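Local coordinates for single-stranded DNA-binding protein (Thermotoga maritima, PDB 1Z9F) that probably binds single-stranded DNA as a homotetramer, through the OB fold of the SSB family, at residues A[17-23]-A[87-93]; A[39-43]-A[68-74]. One frame throughout, in Å; residues are numbered along the deposited sequence.

Contact 1. Residues A[17-23]-A[87-93]; sequences NKIILIG and VLVEGEM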
# COMPACT_ATOMS: atom_id res chain seq x y z
N ASN A 17 3.77 3.35 -8.37
CA ASN A 17 3.08 3.14 -7.11
C ASN A 17 1.72 2.58 -7.43
O ASN A 17 0.90 3.27 -7.95
CB ASN A 17 2.97 4.47 -6.37
CG ASN A 17 2.17 4.39 -5.10
OD1 ASN A 17 1.28 3.55 -4.95
ND2 ASN A 17 2.47 5.30 -4.16
N LYS A 18 1.50 1.30 -7.15
CA LYS A 18 0.27 0.66 -7.51
C LYS A 18 -0.18 -0.24 -6.40
O LYS A 18 0.59 -1.10 -5.95
CB LYS A 18 0.53 -0.16 -8.75
CG LYS A 18 -0.66 -0.72 -9.43
CD LYS A 18 -1.63 0.27 -9.55
CE LYS A 18 -2.63 0.03 -10.59
NZ LYS A 18 -3.46 1.30 -10.67
N ILE A 19 -1.42 -0.06 -5.97
CA ILE A 19 -1.97 -0.99 -4.99
C ILE A 19 -3.32 -1.56 -5.49
O ILE A 19 -4.13 -0.85 -6.02
CB ILE A 19 -2.03 -0.40 -3.54
CG1 ILE A 19 -2.35 -1.52 -2.54
CG2 ILE A 19 -3.04 0.73 -3.42
CD1 ILE A 19 -2.12 -1.17 -1.15
N ILE A 20 -3.49 -2.87 -5.33
CA ILE A 20 -4.71 -3.57 -5.68
C ILE A 20 -5.12 -4.39 -4.47
O ILE A 20 -4.36 -5.24 -4.01
CB ILE A 20 -4.51 -4.50 -6.86
CG1 ILE A 20 -3.96 -3.71 -8.04
CG2 ILE A 20 -5.81 -5.23 -7.17
CD1 ILE A 20 -3.49 -4.55 -9.18
N LEU A 21 -6.32 -4.12 -3.99
CA LEU A 21 -6.85 -4.72 -2.77
C LEU A 21 -8.21 -5.26 -3.12
O LEU A 21 -8.88 -4.69 -3.97
CB LEU A 21 -7.01 -3.67 -1.66
CG LEU A 21 -5.73 -2.91 -1.31
CD1 LEU A 21 -6.02 -1.71 -0.50
CD2 LEU A 21 -4.74 -3.82 -0.62
N ILE A 22 -8.57 -6.40 -2.54
CA ILE A 22 -9.95 -6.90 -2.55
C ILE A 22 -10.37 -7.14 -1.09
O ILE A 22 -9.76 -7.97 -0.40
CB ILE A 22 -10.11 -8.19 -3.35
CG1 ILE A 22 -9.87 -7.92 -4.83
CG2 ILE A 22 -11.51 -8.74 -3.18
CD1 ILE A 22 -9.88 -9.17 -5.68
N GLY A 23 -11.38 -6.40 -0.64
CA GLY A 23 -11.86 -6.52 0.72
C GLY A 23 -13.29 -6.08 0.88
O GLY A 23 -13.90 -5.55 -0.04
N VAL A 87 -15.36 -5.33 -2.43
CA VAL A 87 -14.90 -4.54 -3.57
C VAL A 87 -13.43 -4.78 -3.94
O VAL A 87 -12.60 -5.16 -3.11
CB VAL A 87 -15.14 -3.03 -3.35
CG1 VAL A 87 -16.64 -2.75 -3.28
CG2 VAL A 87 -14.45 -2.50 -2.09
N LEU A 88 -13.14 -4.60 -5.23
CA LEU A 88 -11.79 -4.49 -5.70
C LEU A 88 -11.47 -3.02 -5.65
O LEU A 88 -12.28 -2.20 -6.05
CB LEU A 88 -11.65 -4.99 -7.14
CG LEU A 88 -10.20 -4.92 -7.64
CD1 LEU A 88 -9.88 -6.18 -8.36
CD2 LEU A 88 -9.86 -3.68 -8.49
N VAL A 89 -10.29 -2.69 -5.15
CA VAL A 89 -9.81 -1.33 -5.21
C VAL A 89 -8.45 -1.29 -5.88
O VAL A 89 -7.52 -1.98 -5.47
CB VAL A 89 -9.76 -0.69 -3.81
CG1 VAL A 89 -8.97 0.61 -3.83
CG2 VAL A 89 -11.19 -0.44 -3.29
N GLU A 90 -8.34 -0.47 -6.90
CA GLU A 90 -7.09 -0.20 -7.55
C GLU A 90 -6.72 1.26 -7.35
O GLU A 90 -7.52 2.15 -7.58
CB GLU A 90 -7.21 -0.49 -9.03
CG GLU A 90 -5.89 -0.55 -9.65
CD GLU A 90 -5.96 -0.58 -11.08
OE1 GLU A 90 -6.90 -1.20 -11.59
OE2 GLU A 90 -5.08 0.00 -11.72
N GLY A 91 -5.50 1.52 -6.93
CA GLY A 91 -5.07 2.88 -6.89
C GLY A 91 -3.66 3.05 -6.43
O GLY A 91 -2.80 2.23 -6.74
N GLU A 92 -3.42 4.14 -5.69
CA GLU A 92 -2.09 4.44 -5.21
C GLU A 92 -2.04 4.45 -3.73
O GLU A 92 -3.00 4.80 -3.07
CB GLU A 92 -1.60 5.74 -5.77
CG GLU A 92 -1.15 5.62 -7.17
CD GLU A 92 -0.69 6.94 -7.73
OE1 GLU A 92 -0.81 7.94 -6.97
OE2 GLU A 92 -0.25 7.00 -8.92
N MET A 93 -0.92 4.01 -3.19
CA MET A 93 -0.75 4.00 -1.75
C MET A 93 -0.10 5.33 -1.41
O MET A 93 1.06 5.56 -1.73
CB MET A 93 0.06 2.79 -1.31
CG MET A 93 0.11 2.57 0.23
SD MET A 93 -1.51 2.39 1.01
CE MET A 93 -1.66 3.88 1.88

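Contact 2. Residues A[39-43]-A[68-74]; sequences PVTTF and VTFGRLA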
# COMPACT_ATOMS: atom_id res chain seq x y z
N PRO A 39 -16.56 16.08 -5.40
CA PRO A 39 -17.03 15.02 -4.51
C PRO A 39 -15.91 14.09 -4.04
O PRO A 39 -15.13 13.58 -4.85
CB PRO A 39 -18.07 14.28 -5.36
CG PRO A 39 -18.26 15.13 -6.61
CD PRO A 39 -16.96 15.80 -6.79
N VAL A 40 -15.85 13.87 -2.73
CA VAL A 40 -14.88 12.96 -2.13
C VAL A 40 -15.64 12.00 -1.24
O VAL A 40 -16.42 12.41 -0.39
CB VAL A 40 -13.83 13.69 -1.29
CG1 VAL A 40 -12.62 12.84 -1.08
CG2 VAL A 40 -13.44 14.99 -1.95
N THR A 41 -15.40 10.72 -1.45
CA THR A 41 -16.01 9.68 -0.67
C THR A 41 -14.87 8.80 -0.14
O THR A 41 -13.94 8.47 -0.86
CB THR A 41 -17.01 8.88 -1.52
OG1 THR A 41 -17.99 9.78 -2.06
CG2 THR A 41 -17.71 7.83 -0.69
N THR A 42 -14.91 8.52 1.15
CA THR A 42 -13.94 7.70 1.78
C THR A 42 -14.66 6.51 2.37
O THR A 42 -15.86 6.57 2.65
CB THR A 42 -13.15 8.45 2.88
OG1 THR A 42 -14.03 8.84 3.95
CG2 THR A 42 -12.47 9.68 2.29
N PHE A 43 -13.92 5.42 2.49
CA PHE A 43 -14.36 4.22 3.17
C PHE A 43 -13.14 3.35 3.43
O PHE A 43 -12.11 3.51 2.80
CB PHE A 43 -15.42 3.46 2.36
CG PHE A 43 -14.99 3.10 0.97
CD1 PHE A 43 -15.10 4.01 -0.06
CD2 PHE A 43 -14.52 1.82 0.69
CE1 PHE A 43 -14.74 3.67 -1.37
CE2 PHE A 43 -14.14 1.47 -0.62
CZ PHE A 43 -14.25 2.40 -1.64
N VAL A 68 -9.85 6.43 -0.52
CA VAL A 68 -10.33 7.73 -0.97
C VAL A 68 -10.69 7.67 -2.45
O VAL A 68 -9.93 7.15 -3.25
CB VAL A 68 -9.25 8.83 -0.78
CG1 VAL A 68 -9.90 10.21 -0.81
CG2 VAL A 68 -8.54 8.65 0.52
N THR A 69 -11.85 8.24 -2.81
CA THR A 69 -12.30 8.39 -4.19
C THR A 69 -12.66 9.87 -4.48
O THR A 69 -13.06 10.60 -3.58
CB THR A 69 -13.54 7.53 -4.44
OG1 THR A 69 -14.54 7.85 -3.48
CG2 THR A 69 -13.20 6.06 -4.30
N PHE A 70 -12.50 10.28 -5.73
CA PHE A 70 -12.76 11.66 -6.18
C PHE A 70 -13.63 11.67 -7.43
O PHE A 70 -13.61 10.71 -8.21
CB PHE A 70 -11.45 12.38 -6.47
CG PHE A 70 -10.61 12.59 -5.25
CD1 PHE A 70 -9.75 11.61 -4.80
CD2 PHE A 70 -10.70 13.78 -4.53
CE1 PHE A 70 -8.99 11.81 -3.67
CE2 PHE A 70 -9.92 13.98 -3.39
CZ PHE A 70 -9.07 12.98 -2.96
N GLY A 71 -14.39 12.74 -7.62
CA GLY A 71 -15.21 12.91 -8.83
C GLY A 71 -16.28 11.84 -8.97
O GLY A 71 -16.88 11.43 -7.98
N ARG A 72 -16.49 11.37 -10.20
CA ARG A 72 -17.55 10.39 -10.49
C ARG A 72 -17.41 9.09 -9.70
O ARG A 72 -18.41 8.43 -9.40
CB ARG A 72 -17.58 10.06 -11.99
N LEU A 73 -16.18 8.73 -9.37
CA LEU A 73 -15.90 7.55 -8.58
C LEU A 73 -16.34 7.73 -7.12
O LEU A 73 -16.92 6.82 -6.53
CB LEU A 73 -14.41 7.23 -8.63
CG LEU A 73 -14.02 5.81 -8.25
CD1 LEU A 73 -14.68 4.80 -9.17
CD2 LEU A 73 -12.52 5.71 -8.31
N ALA A 74 -16.04 8.90 -6.56
CA ALA A 74 -16.63 9.34 -5.28
C ALA A 74 -18.14 9.26 -5.36
O ALA A 74 -18.78 8.69 -4.48
CB ALA A 74 -16.21 10.76 -4.92

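Contact 1. Residues A[17-23]-A[87-93]
Asn17 meets Met93 through its side-chain amide, which stands in for a backbone peptide. OD1 of Asn17 accepts from Met93 N at 2.9 Å, and ND2 of Asn17 gives a nearly straight bond of 2.8 Å to Met93 O, an acceptor lying in the amide plane. Gripped at both ends, the amide has its rotation fixed; CG sits anti to the backbone N (chi1 175°), which carries the group across to the other strand. Lys18 bends at its second torsion and crosses over Gly91 to bring NZ to Glu90 OE2, a salt bridge modelled too short for its length to be trusted. Ile19 begins the regular antiparallel pairing, exchanging two backbone hydrogen bonds with Gly91, while its CD1 lies 4.2 Å from Met93 SD. These strands, 16-33 and 86-96, are the first and the fourth of the OB fold, and their pairing joins the two ends of its five-stranded sheet. Ile20, in a non-hydrogen-bonded pair with Glu90, runs alongside that side chain, CG1 of Ile20 being 4.0 Å from Glu90 CG. Leu21 and Val89 trade backbone bonds and turn their side chains to the opposite face from Ile20, into the interior, where Leu21 touches Phe65 and Val89 touches Ile67. Ile22 slants across Leu88, its CG1 3.9 Å from Leu88 CD1. From Asn17 to Ile22 the strand also pairs antiparallel with a strand of the second subunit, so the sheet continues into that subunit. Gly23 closes the run with Val87, Val87 N reaching Gly23 O at 2.8 Å.

Contact 2. Residues A[39-43]-A[68-74]
The Phe70 ring takes Val40 over one face: CG1 of Val40 sits 4.1 Å from the ring centroid, 25° off its normal, in a CH-pi contact displaced toward the rim. The same methyl, swung opposite the backbone N (chi1 -161°), also packs on Val68 CG1. Phe43 crosses Thr69 at about a right angle, CE1 of Phe43 lying 4.1 Å from Thr69 CG2. On the face away from Val40 and Phe70, Thr41 and Thr69 form an antiparallel hydrogen-bonded pair. Thr41 O is held twice, by Thr69 N at 2.9 Å and by Thr69 OG1 at 2.8 Å, the hydroxyl coming in tilted from the carbonyl plane. Replacing Thr69 with a valine would probably leave Thr41 O with a single bond from this residue and a buried carbonyl less firmly held. Beyond the strand, Gly71 N bonds to Pro39 O, and Gly71 adopts a positive phi (63°) as the chain turns into helix 71-80. That turn lays Ala74 CB against Pro39, 4.0 Å from its CB. Thr41 OG1 is hydrogen-bonded to Glu31 and lies 2.8 Å from Ala74 O; Thr41 also packs on Ala77 and Arg78, tying strand 39-48 to helix 71-80 as well as to strands 16-33 and 62-70.

How the contacts relate
From the N terminus, strand 16-33 supplies the first half of contact 1 in residues 17-23 and then passes into strand 39-48, whose start forms the first half of contact 2. At the end of strand 62-70, residues 68-74 close the shorter loop as the chain passes into helix 71-80. Strand 86-96 follows, and residues 87-93 close the longer loop, so contact 2 is nested inside contact 1. The inner closure joins two consecutive strands and the start of the helix; the outer one brings the chain back from the helix to its first strand. Their centres lie about 14 Å apart, yet they touch where Val87 CG2 packs 4.2 Å from Phe43 CE2.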